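Local coordinates for Alr3699 protein (Nostoc sp., PDB 4XSR) that is of unknown function but has the two-domain GT-B fold of glycosyltransferases and holds uridine-5'-diphosphate-glucose between its two domains, at residues B[152-157]-B[173-178]; B[206-211]-B[236-241]; B[302-307]-B[358-363]. One frame throughout, in Å; residues are numbered along the deposited sequence.

Contact 1 (B[152-157]-B[173-178]). With UPG (uridine-5'-diphosphate-glucose), chain J.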
loop_
_atom_site.group_PDB
_atom_site.type_symbol
_atom_site.label_atom_id
_atom_site.label_comp_id
_atom_site.label_asym_id
_atom_site.label_seq_id
_atom_site.Cartn_x
_atom_site.Cartn_y
_atom_site.Cartn_z
ATOM N N SER B 152 11.807 -11.457 -10.107
ATOM C CA SER B 152 12.617 -12.079 -11.156
ATOM C C SER B 152 12.937 -13.531 -10.812
ATOM O O SER B 152 13.403 -14.282 -11.665
ATOM C CB SER B 152 13.954 -11.362 -11.306
ATOM O OG SER B 152 13.778 -9.968 -11.302
ATOM N N LEU B 153 12.725 -13.909 -9.551
ATOM C CA LEU B 153 13.054 -15.237 -9.081
ATOM C C LEU B 153 12.357 -15.509 -7.770
ATOM O O LEU B 153 12.268 -14.632 -6.910
ATOM C CB LEU B 153 14.551 -15.313 -8.864
ATOM C CG LEU B 153 15.083 -16.566 -8.171
ATOM C CD1 LEU B 153 15.199 -17.751 -9.131
ATOM C CD2 LEU B 153 16.432 -16.238 -7.555
ATOM N N VAL B 154 11.828 -16.721 -7.660
ATOM C CA VAL B 154 11.259 -17.261 -6.434
ATOM C C VAL B 154 12.105 -18.459 -5.950
ATOM O O VAL B 154 12.062 -19.542 -6.547
ATOM C CB VAL B 154 9.826 -17.726 -6.646
ATOM C CG1 VAL B 154 9.245 -18.283 -5.338
ATOM C CG2 VAL B 154 8.975 -16.567 -7.175
ATOM N N ILE B 155 12.905 -18.241 -4.903
ATOM C CA ILE B 155 13.707 -19.299 -4.304
ATOM C C ILE B 155 12.801 -19.974 -3.314
ATOM O O ILE B 155 12.384 -19.349 -2.376
ATOM C CB ILE B 155 14.921 -18.738 -3.558
ATOM C CG1 ILE B 155 15.901 -18.162 -4.531
ATOM C CG2 ILE B 155 15.645 -19.832 -2.778
ATOM C CD1 ILE B 155 16.961 -17.333 -3.849
ATOM N N ALA B 156 12.457 -21.228 -3.542
ATOM C CA ALA B 156 11.643 -21.976 -2.577
ATOM C C ALA B 156 12.526 -22.868 -1.665
ATOM O O ALA B 156 13.572 -23.355 -2.105
ATOM C CB ALA B 156 10.640 -22.838 -3.290
ATOM N N ASN B 157 12.071 -23.101 -0.434
ATOM C CA ASN B 157 12.894 -23.794 0.548
ATOM C C ASN B 157 12.808 -25.315 0.391
ATOM O O ASN B 157 13.599 -26.041 0.967
ATOM C CB ASN B 157 12.588 -23.346 1.984
ATOM C CG ASN B 157 11.153 -23.582 2.413
ATOM O OD1 ASN B 157 10.316 -24.063 1.647
ATOM N ND2 ASN B 157 10.862 -23.247 3.689
ATOM N N GLU B 173 8.249 -21.234 -13.861
ATOM C CA GLU B 173 9.554 -20.876 -14.434
ATOM C C GLU B 173 10.300 -19.847 -13.586
ATOM O O GLU B 173 11.469 -19.568 -13.833
ATOM C CB GLU B 173 9.428 -20.390 -15.908
ATOM C CG GLU B 173 8.580 -19.128 -16.171
ATOM C CD GLU B 173 7.047 -19.360 -16.168
ATOM O OE1 GLU B 173 6.302 -18.341 -16.307
ATOM O OE2 GLU B 173 6.574 -20.534 -16.019
ATOM N N LEU B 174 9.628 -19.257 -12.600
ATOM C CA LEU B 174 10.322 -18.364 -11.659
ATOM C C LEU B 174 11.056 -19.107 -10.518
ATOM O O LEU B 174 11.896 -18.521 -9.823
ATOM C CB LEU B 174 9.316 -17.387 -11.055
ATOM C CG LEU B 174 8.788 -16.317 -12.020
ATOM C CD1 LEU B 174 7.781 -15.466 -11.276
ATOM C CD2 LEU B 174 9.930 -15.459 -12.562
ATOM N N THR B 175 10.735 -20.391 -10.346
ATOM C CA THR B 175 11.127 -21.145 -9.151
ATOM C C THR B 175 12.438 -21.907 -9.313
ATOM O O THR B 175 12.761 -22.412 -10.384
ATOM C CB THR B 175 10.016 -22.099 -8.662
ATOM O OG1 THR B 175 9.819 -23.142 -9.605
ATOM C CG2 THR B 175 8.701 -21.370 -8.519
ATOM N N LYS B 176 13.199 -21.891 -8.225
ATOM C CA LYS B 176 14.373 -22.712 -7.987
ATOM C C LYS B 176 14.301 -23.141 -6.512
ATOM O O LYS B 176 14.027 -22.316 -5.625
ATOM C CB LYS B 176 15.631 -21.895 -8.197
ATOM C CG LYS B 176 16.887 -22.737 -8.231
ATOM C CD LYS B 176 18.106 -21.849 -8.415
ATOM C CE LYS B 176 19.425 -22.611 -8.335
ATOM N NZ LYS B 176 19.365 -23.926 -9.020
ATOM N N VAL B 177 14.540 -24.420 -6.249
ATOM C CA VAL B 177 14.578 -24.921 -4.878
ATOM C C VAL B 177 15.986 -24.840 -4.327
ATOM O O VAL B 177 16.941 -25.298 -4.945
ATOM C CB VAL B 177 14.105 -26.357 -4.804
ATOM C CG1 VAL B 177 14.279 -26.873 -3.390
ATOM C CG2 VAL B 177 12.629 -26.435 -5.173
ATOM N N ILE B 178 16.118 -24.202 -3.174
ATOM C CA ILE B 178 17.393 -24.120 -2.475
ATOM C C ILE B 178 17.052 -24.318 -1.000
ATOM O O ILE B 178 16.365 -23.484 -0.393
ATOM C CB ILE B 178 18.087 -22.789 -2.647
ATOM C CG1 ILE B 178 18.394 -22.525 -4.123
ATOM C CG2 ILE B 178 19.373 -22.770 -1.825
ATOM C CD1 ILE B 178 19.207 -21.265 -4.373
HETATM N N1 UPG J . 14.674 -22.566 17.611
HETATM C C2 UPG J . 15.426 -21.819 18.528
HETATM N N3 UPG J . 15.012 -21.753 19.786
HETATM C C4 UPG J . 13.915 -22.381 20.203
HETATM C C5 UPG J . 13.164 -23.154 19.309
HETATM C C6 UPG J . 13.567 -23.216 17.995
HETATM O O2 UPG J . 16.474 -21.196 18.192
HETATM O O4 UPG J . 13.567 -22.282 21.413
HETATM C C1C UPG J . 15.086 -22.652 16.214
HETATM C C2C UPG J . 15.331 -24.078 15.737
HETATM O O2C UPG J . 16.669 -24.496 16.080
HETATM C C3C UPG J . 15.053 -23.895 14.246
HETATM C C4C UPG J . 13.970 -22.800 14.165
HETATM O O4C UPG J . 13.993 -22.164 15.427
HETATM O O3C UPG J . 16.250 -23.431 13.618
HETATM C C5C UPG J . 12.535 -23.278 13.911
HETATM O O5C UPG J . 12.541 -23.721 12.555
HETATM P PA UPG J . 11.237 -24.150 11.758
HETATM O O1A UPG J . 11.716 -24.827 10.515
HETATM O O2A UPG J . 10.191 -24.736 12.638
HETATM O O3A UPG J . 10.842 -22.620 11.265
HETATM P PB UPG J . 9.380 -21.939 11.026
HETATM O O1B UPG J . 9.320 -20.906 12.090
HETATM O O2B UPG J . 8.237 -22.876 10.975
HETATM O O3B UPG J . 9.774 -21.199 9.637
HETATM C "C1'" UPG J . 9.420 -21.397 8.255
HETATM C "C2'" UPG J . 8.785 -22.705 7.840
HETATM C "C3'" UPG J . 9.709 -23.921 8.103
HETATM C "C4'" UPG J . 11.047 -23.708 7.387
HETATM C "C5'" UPG J . 11.554 -22.310 7.696
HETATM C "C6'" UPG J . 12.827 -21.946 6.996
HETATM O "O2'" UPG J . 7.466 -22.797 8.379
HETATM O "O3'" UPG J . 9.062 -25.105 7.599
HETATM O "O4'" UPG J . 12.061 -24.629 7.816
HETATM O "O5'" UPG J . 10.585 -21.308 7.405
HETATM O "O6'" UPG J . 12.729 -22.189 5.609
#
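Val154, Ile155 and Ala156 pair in parallel register with Thr175, Lys176 and Val177, the axes of strands 153-156 and 175-177 coming within 4.7 Å at 27° to each other. They belong to the last beta-alpha-beta unit of a Rossmann-like domain of the GT-B fold: helix 159-167 links them, and 175-177 is the outermost strand of the sheet within this chain. Four backbone bonds join them, Val154 and Ala156 each using both N and O. The N-H of Val154 points almost straight at Leu174 O (N to O 2.8 Å, 173° at the hydrogen), yet the nitrogen lies above that carbonyl plane, where the chain is just leaving a 3-10 turn. Leu153 CD1 rests 3.5 Å from the same Leu174 O.

Val154, Ala156, Thr175 and Val177 share the face covered by helix 159-167, whose Phe165 touches both Val154 and Thr175; small and beta-branched residues suit this close layer. On the other face, beside helix 370-382, Ile155 CG2 lies 3.8 Å from Ile178 CB. Lys176 lends its methylene base to Leu153, CB to CD1 4.3 Å, and carries its amine away into the open. Beyond the strand, Asn157 folds CG between its backbone N and carbonyl carbon (chi1 60°). OD1 is hydrogen-bonded to Ser161 OG, which helps fix the amide's rotation, and Asn157 ND2 donates to O6' of uridine-5'-diphosphate-glucose at 2.9 Å.

Contact 2 (B[206-211]-B[236-241]). With UPG (uridine-5'-diphosphate-glucose), chain J.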
loop_
_atom_site.group_PDB
_atom_site.type_symbol
_atom_site.label_atom_id
_atom_site.label_comp_id
_atom_site.label_asym_id
_atom_site.label_seq_id
_atom_site.Cartn_x
_atom_site.Cartn_y
_atom_site.Cartn_z
ATOM N N ASN B 206 15.803 -40.434 32.287
ATOM C CA ASN B 206 14.658 -40.547 31.392
ATOM C C ASN B 206 15.074 -40.829 29.968
ATOM O O ASN B 206 16.220 -40.578 29.565
ATOM C CB ASN B 206 13.884 -39.250 31.405
ATOM C CG ASN B 206 13.485 -38.837 32.795
ATOM O OD1 ASN B 206 14.118 -37.984 33.394
ATOM N ND2 ASN B 206 12.443 -39.460 33.325
ATOM N N PHE B 207 14.132 -41.362 29.213
ATOM C CA PHE B 207 14.184 -41.273 27.762
ATOM C C PHE B 207 13.573 -39.912 27.326
ATOM O O PHE B 207 12.348 -39.663 27.448
ATOM C CB PHE B 207 13.414 -42.435 27.123
ATOM C CG PHE B 207 13.615 -42.534 25.644
ATOM C CD1 PHE B 207 14.717 -43.211 25.126
ATOM C CD2 PHE B 207 12.729 -41.912 24.765
ATOM C CE1 PHE B 207 14.919 -43.299 23.752
ATOM C CE2 PHE B 207 12.925 -41.989 23.402
ATOM C CZ PHE B 207 14.023 -42.683 22.893
ATOM N N VAL B 208 14.419 -39.031 26.831
ATOM C CA VAL B 208 13.983 -37.659 26.572
ATOM C C VAL B 208 13.619 -37.407 25.120
ATOM O O VAL B 208 14.491 -37.477 24.238
ATOM C CB VAL B 208 15.076 -36.642 26.925
ATOM C CG1 VAL B 208 14.513 -35.241 26.770
ATOM C CG2 VAL B 208 15.594 -36.882 28.338
ATOM N N VAL B 209 12.345 -37.083 24.900
ATOM C CA VAL B 209 11.846 -36.615 23.596
ATOM C C VAL B 209 11.784 -35.087 23.548
ATOM O O VAL B 209 10.982 -34.476 24.239
ATOM C CB VAL B 209 10.431 -37.147 23.316
ATOM C CG1 VAL B 209 9.953 -36.674 21.957
ATOM C CG2 VAL B 209 10.418 -38.674 23.393
ATOM N N GLY B 210 12.653 -34.483 22.752
ATOM C CA GLY B 210 12.682 -33.032 22.582
ATOM C C GLY B 210 11.878 -32.565 21.373
ATOM O O GLY B 210 11.957 -33.162 20.300
ATOM N N HIS B 211 11.126 -31.487 21.567
ATOM C CA HIS B 211 10.340 -30.803 20.533
ATOM C C HIS B 211 10.887 -29.380 20.475
ATOM O O HIS B 211 11.067 -28.755 21.522
ATOM C CB HIS B 211 8.898 -30.794 20.987
ATOM C CG HIS B 211 7.907 -30.587 19.901
ATOM N ND1 HIS B 211 7.784 -29.393 19.220
ATOM C CD2 HIS B 211 6.948 -31.403 19.409
ATOM C CE1 HIS B 211 6.799 -29.489 18.343
ATOM N NE2 HIS B 211 6.284 -30.704 18.424
ATOM N N THR B 236 10.010 -38.684 29.198
ATOM C CA THR B 236 9.633 -37.280 29.404
ATOM C C THR B 236 9.885 -36.415 28.126
ATOM O O THR B 236 10.647 -36.792 27.234
ATOM C CB THR B 236 10.343 -36.655 30.647
ATOM O OG1 THR B 236 11.752 -36.507 30.411
ATOM C CG2 THR B 236 10.122 -37.509 31.902
ATOM N N ALA B 237 9.222 -35.261 28.059
ATOM C CA ALA B 237 9.355 -34.340 26.936
ATOM C C ALA B 237 9.901 -33.013 27.385
ATOM O O ALA B 237 9.493 -32.486 28.403
ATOM C CB ALA B 237 8.009 -34.138 26.270
ATOM N N ILE B 238 10.837 -32.472 26.630
ATOM C CA ILE B 238 11.091 -31.049 26.725
ATOM C C ILE B 238 10.557 -30.314 25.481
ATOM O O ILE B 238 10.913 -30.638 24.342
ATOM C CB ILE B 238 12.558 -30.734 26.989
ATOM C CG1 ILE B 238 13.448 -31.254 25.874
ATOM C CG2 ILE B 238 12.978 -31.373 28.308
ATOM C CD1 ILE B 238 14.831 -30.642 25.879
ATOM N N LEU B 239 9.670 -29.352 25.729
ATOM C CA LEU B 239 9.150 -28.426 24.717
ATOM C C LEU B 239 9.947 -27.148 24.751
ATOM O O LEU B 239 9.859 -26.383 25.719
ATOM C CB LEU B 239 7.694 -28.117 25.000
ATOM C CG LEU B 239 6.806 -29.349 25.164
ATOM C CD1 LEU B 239 5.336 -28.973 25.108
ATOM C CD2 LEU B 239 7.127 -30.379 24.099
ATOM N N VAL B 240 10.743 -26.949 23.705
ATOM C CA VAL B 240 11.622 -25.813 23.569
ATOM C C VAL B 240 11.053 -24.916 22.473
ATOM O O VAL B 240 10.763 -25.390 21.371
ATOM C CB VAL B 240 13.044 -26.242 23.181
ATOM C CG1 VAL B 240 14.009 -25.069 23.225
ATOM C CG2 VAL B 240 13.545 -27.353 24.102
ATOM N N GLY B 241 10.925 -23.628 22.791
ATOM C CA GLY B 241 10.241 -22.649 21.945
ATOM C C GLY B 241 9.344 -21.711 22.729
ATOM O O GLY B 241 9.172 -21.847 23.945
HETATM N N1 UPG J . 14.674 -22.566 17.611
HETATM C C2 UPG J . 15.426 -21.819 18.528
HETATM N N3 UPG J . 15.012 -21.753 19.786
HETATM C C4 UPG J . 13.915 -22.381 20.203
HETATM C C5 UPG J . 13.164 -23.154 19.309
HETATM C C6 UPG J . 13.567 -23.216 17.995
HETATM O O2 UPG J . 16.474 -21.196 18.192
HETATM O O4 UPG J . 13.567 -22.282 21.413
HETATM C C1C UPG J . 15.086 -22.652 16.214
HETATM C C2C UPG J . 15.331 -24.078 15.737
HETATM O O2C UPG J . 16.669 -24.496 16.080
HETATM C C3C UPG J . 15.053 -23.895 14.246
HETATM C C4C UPG J . 13.970 -22.800 14.165
HETATM O O4C UPG J . 13.993 -22.164 15.427
HETATM O O3C UPG J . 16.250 -23.431 13.618
HETATM C C5C UPG J . 12.535 -23.278 13.911
HETATM O O5C UPG J . 12.541 -23.721 12.555
HETATM P PA UPG J . 11.237 -24.150 11.758
HETATM O O1A UPG J . 11.716 -24.827 10.515
HETATM O O2A UPG J . 10.191 -24.736 12.638
HETATM O O3A UPG J . 10.842 -22.620 11.265
HETATM P PB UPG J . 9.380 -21.939 11.026
HETATM O O1B UPG J . 9.320 -20.906 12.090
HETATM O O2B UPG J . 8.237 -22.876 10.975
HETATM O O3B UPG J . 9.774 -21.199 9.637
HETATM C "C1'" UPG J . 9.420 -21.397 8.255
HETATM C "C2'" UPG J . 8.785 -22.705 7.840
HETATM C "C3'" UPG J . 9.709 -23.921 8.103
HETATM C "C4'" UPG J . 11.047 -23.708 7.387
HETATM C "C5'" UPG J . 11.554 -22.310 7.696
HETATM C "C6'" UPG J . 12.827 -21.946 6.996
HETATM O "O2'" UPG J . 7.466 -22.797 8.379
HETATM O "O3'" UPG J . 9.062 -25.105 7.599
HETATM O "O4'" UPG J . 12.061 -24.629 7.816
HETATM O "O5'" UPG J . 10.585 -21.308 7.405
HETATM O "O6'" UPG J . 12.729 -22.189 5.609
HETATM O O HOH W 1 8.092 -27.049 21.246
#
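Strands 207-211 and 236-240 run side by side in parallel, from Val208 opposite Thr236 to His211 opposite Leu239, with helix 221-228 making the crossover. This beta-alpha-beta unit lies in the second Rossmann-like domain of the GT-B fold.

Five backbone hydrogen bonds carry the pairing. They begin with Thr236 N to Phe207 O (3.1 Å) and finish with Val240 N to His211 O (2.9 Å). Between them Val209 uses both its N and its O; the bond from Ile238 N to Val209 O is the most bent, at 138°.

Side chains pack on both faces. Val209, Ala237, His211 and Leu239 lie on the side of helix 221-228, where His211 takes part through its CB, 3.6 Å from Leu239 CD2. On the other face Val208 CG1 meets Ile238 CG1, which also lies 3.8 Å from Gly210 CA.

Polar side chains gather at the ends. Asn206 crosses Thr236 at about a right angle, ND2 lying 3.3 Å from Thr236 CG2 and bonded to Gln234 O. Thr236 OG1 is buried there and has no polar partner in the model. Near the C-terminal ends, His211 suits a place among polar neighbours: NE2 is hydrogen-bonded to Thr289 OG1, and ND1 has weak bonds with a water and with Ser213 N.

The C-terminal end of 236-241 reaches the uracil of the ligand. Gly241, at a positive phi that glycine tolerates, follows Val240, whose CG1 stands anti to the backbone N (chi1 -172°), which places it against O4 of uridine-5'-diphosphate-glucose at 3.4 Å.

Contact 3 (B[302-307]-B[358-363]). With UPG (uridine-5'-diphosphate-glucose), chain J.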
loop_
_atom_site.group_PDB
_atom_site.type_symbol
_atom_site.label_atom_id
_atom_site.label_comp_id
_atom_site.label_asym_id
_atom_site.label_seq_id
_atom_site.Cartn_x
_atom_site.Cartn_y
_atom_site.Cartn_z
ATOM N N GLU B 302 18.443 -30.334 11.876
ATOM C CA GLU B 302 19.282 -29.949 13.007
ATOM C C GLU B 302 19.504 -31.184 13.887
ATOM O O GLU B 302 20.616 -31.478 14.269
ATOM C CB GLU B 302 18.634 -28.779 13.774
ATOM C CG GLU B 302 18.945 -27.413 13.120
ATOM C CD GLU B 302 18.150 -26.217 13.709
ATOM O OE1 GLU B 302 18.403 -25.039 13.310
ATOM O OE2 GLU B 302 17.276 -26.456 14.568
ATOM N N ALA B 303 18.429 -31.911 14.139
ATOM C CA ALA B 303 18.505 -33.151 14.819
ATOM C C ALA B 303 19.531 -34.058 14.096
ATOM O O ALA B 303 20.515 -34.531 14.705
ATOM C CB ALA B 303 17.135 -33.791 14.872
ATOM N N MET B 304 19.332 -34.242 12.793
ATOM C CA MET B 304 20.205 -35.087 12.019
ATOM C C MET B 304 21.637 -34.640 12.130
ATOM O O MET B 304 22.522 -35.464 12.262
ATOM C CB MET B 304 19.783 -35.124 10.565
ATOM C CG MET B 304 18.390 -35.719 10.370
ATOM S SD MET B 304 17.936 -35.425 8.647
ATOM C CE MET B 304 16.501 -36.487 8.544
ATOM N N LEU B 305 21.890 -33.349 12.110
ATOM C CA LEU B 305 23.274 -32.903 12.209
ATOM C C LEU B 305 23.902 -33.166 13.590
ATOM O O LEU B 305 25.125 -33.203 13.705
ATOM C CB LEU B 305 23.410 -31.422 11.878
ATOM C CG LEU B 305 23.140 -31.014 10.436
ATOM C CD1 LEU B 305 23.305 -29.504 10.313
ATOM C CD2 LEU B 305 24.103 -31.716 9.493
ATOM N N CYS B 306 23.065 -33.321 14.617
ATOM C CA CYS B 306 23.510 -33.633 15.974
ATOM C C CYS B 306 23.701 -35.157 16.159
ATOM O O CYS B 306 24.007 -35.615 17.255
ATOM C CB CYS B 306 22.474 -33.109 17.008
ATOM S SG CYS B 306 22.441 -31.316 17.128
ATOM N N GLY B 307 23.456 -35.926 15.103
ATOM C CA GLY B 307 23.461 -37.375 15.172
ATOM C C GLY B 307 22.384 -37.948 16.063
ATOM O O GLY B 307 22.583 -38.998 16.675
ATOM N N SER B 358 22.922 -42.191 12.998
ATOM C CA SER B 358 24.273 -42.028 12.467
ATOM C C SER B 358 24.279 -41.865 10.925
ATOM O O SER B 358 25.119 -41.185 10.346
ATOM C CB SER B 358 25.096 -43.274 12.870
ATOM O OG SER B 358 26.434 -43.063 12.485
ATOM N N ASN B 359 23.394 -42.583 10.260
ATOM C CA ASN B 359 23.247 -42.451 8.831
ATOM C C ASN B 359 22.793 -41.019 8.494
ATOM O O ASN B 359 23.367 -40.325 7.619
ATOM C CB ASN B 359 22.214 -43.482 8.358
ATOM C CG ASN B 359 22.792 -44.898 8.264
ATOM O OD1 ASN B 359 24.006 -45.078 8.231
ATOM N ND2 ASN B 359 21.913 -45.893 8.175
ATOM N N ALA B 360 21.784 -40.591 9.252
ATOM C CA ALA B 360 21.203 -39.259 9.127
ATOM C C ALA B 360 22.276 -38.196 9.185
ATOM O O ALA B 360 22.303 -37.300 8.337
ATOM C CB ALA B 360 20.129 -39.030 10.194
ATOM N N GLN B 361 23.204 -38.302 10.125
ATOM C CA GLN B 361 24.220 -37.259 10.209
ATOM C C GLN B 361 25.102 -37.192 8.991
ATOM O O GLN B 361 25.534 -36.096 8.591
ATOM C CB GLN B 361 25.097 -37.385 11.448
ATOM C CG GLN B 361 26.382 -36.573 11.346
ATOM C CD GLN B 361 27.165 -36.599 12.628
ATOM O OE1 GLN B 361 26.778 -37.250 13.613
ATOM N NE2 GLN B 361 28.284 -35.893 12.634
ATOM N N ALA B 362 25.429 -38.353 8.427
ATOM C CA ALA B 362 26.366 -38.387 7.287
ATOM C C ALA B 362 25.708 -37.727 6.085
ATOM O O ALA B 362 26.326 -36.928 5.385
ATOM C CB ALA B 362 26.738 -39.814 6.935
ATOM N N ILE B 363 24.456 -38.102 5.852
ATOM C CA ILE B 363 23.687 -37.558 4.744
ATOM C C ILE B 363 23.503 -36.030 4.910
ATOM O O ILE B 363 23.948 -35.233 4.059
ATOM C CB ILE B 363 22.322 -38.228 4.667
ATOM C CG1 ILE B 363 22.477 -39.682 4.206
ATOM C CG2 ILE B 363 21.442 -37.450 3.704
ATOM C CD1 ILE B 363 21.246 -40.553 4.440
HETATM N N1 UPG J . 14.674 -22.566 17.611
HETATM C C2 UPG J . 15.426 -21.819 18.528
HETATM N N3 UPG J . 15.012 -21.753 19.786
HETATM C C4 UPG J . 13.915 -22.381 20.203
HETATM C C5 UPG J . 13.164 -23.154 19.309
HETATM C C6 UPG J . 13.567 -23.216 17.995
HETATM O O2 UPG J . 16.474 -21.196 18.192
HETATM O O4 UPG J . 13.567 -22.282 21.413
HETATM C C1C UPG J . 15.086 -22.652 16.214
HETATM C C2C UPG J . 15.331 -24.078 15.737
HETATM O O2C UPG J . 16.669 -24.496 16.080
HETATM C C3C UPG J . 15.053 -23.895 14.246
HETATM C C4C UPG J . 13.970 -22.800 14.165
HETATM O O4C UPG J . 13.993 -22.164 15.427
HETATM O O3C UPG J . 16.250 -23.431 13.618
HETATM C C5C UPG J . 12.535 -23.278 13.911
HETATM O O5C UPG J . 12.541 -23.721 12.555
HETATM P PA UPG J . 11.237 -24.150 11.758
HETATM O O1A UPG J . 11.716 -24.827 10.515
HETATM O O2A UPG J . 10.191 -24.736 12.638
HETATM O O3A UPG J . 10.842 -22.620 11.265
HETATM P PB UPG J . 9.380 -21.939 11.026
HETATM O O1B UPG J . 9.320 -20.906 12.090
HETATM O O2B UPG J . 8.237 -22.876 10.975
HETATM O O3B UPG J . 9.774 -21.199 9.637
HETATM C "C1'" UPG J . 9.420 -21.397 8.255
HETATM C "C2'" UPG J . 8.785 -22.705 7.840
HETATM C "C3'" UPG J . 9.709 -23.921 8.103
HETATM C "C4'" UPG J . 11.047 -23.708 7.387
HETATM C "C5'" UPG J . 11.554 -22.310 7.696
HETATM C "C6'" UPG J . 12.827 -21.946 6.996
HETATM O "O2'" UPG J . 7.466 -22.797 8.379
HETATM O "O3'" UPG J . 9.062 -25.105 7.599
HETATM O "O4'" UPG J . 12.061 -24.629 7.816
HETATM O "O5'" UPG J . 10.585 -21.308 7.405
HETATM O "O6'" UPG J . 12.729 -22.189 5.609
#
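Met304, Leu305 and Gly307 meet Ala360 and Gln361 where the C-terminal end of helix 298-305 packs on helix 350-367, a helix-helix contact in the second Rossmann-like domain of the GT-B fold.

Segment 302-307 starts on the ligand side. Glu302 turns from helix 350-367 and stretches out beyond CG (chi2 171°), which carries its carboxylate to the ribose of uridine-5'-diphosphate-glucose. Two ribose hydroxyls donate to it, O3C to Glu302 OE1 at 2.7 Å and O2C to Glu302 OE2 at 2.5 Å. A carboxylate suits the place because its two oxygens can grip neighbouring hydroxyls together. Ala303 touches Val310 of strand 310-313.

Met304 supplies the apolar part of the helix contact: its CG lies 3.7 Å from Ala360 CB, the short alanine side chain pointing at it and letting the helices draw close. Its carbonyl is used twice, since Met304 O accepts Gly307 N and also receives a CA-H...O contact from Gln361 CA at 3.2 Å. The Leu305 side chain touches Phe182 and Ile184, and Ala364 and Ser365 of helix 350-367. Its carbonyl oxygen is 4.1 Å from Gln361 CD.

Cys306, whose side chain meets Met280, gives its N to both Glu302 O and Ala303 O as the helix ends. Gly307 completes a Schellman motif at positive phi (64°), a shape easy for glycine, and has no CB to obstruct the glutamine amide. Gln361, with CG anti to its backbone N (chi1 163°), extends along this helix end until its OE1 stands 3.7 Å from Gly307 CA.

How the contacts relate
The three contacts follow one another along the chain, each closing before the next opens. Contact 1 belongs to the seven-stranded parallel sheet of the first domain; contact 2 lies in the six-stranded sheet of the second, and contact 3 joins two helices of that same domain. Centres of contacts 1 and 2 are about 35 Å apart, on opposite sides of the chain's centre, and those of contacts 1 and 3 about 27 Å. Contacts 2 and 3 are nearer, about 18 Å between centres, but do not touch. What they share is uridine-5'-diphosphate-glucose: contact 1 meets its glucose, contact 2 its uracil and contact 3 its ribose, so both domains line one binding cleft.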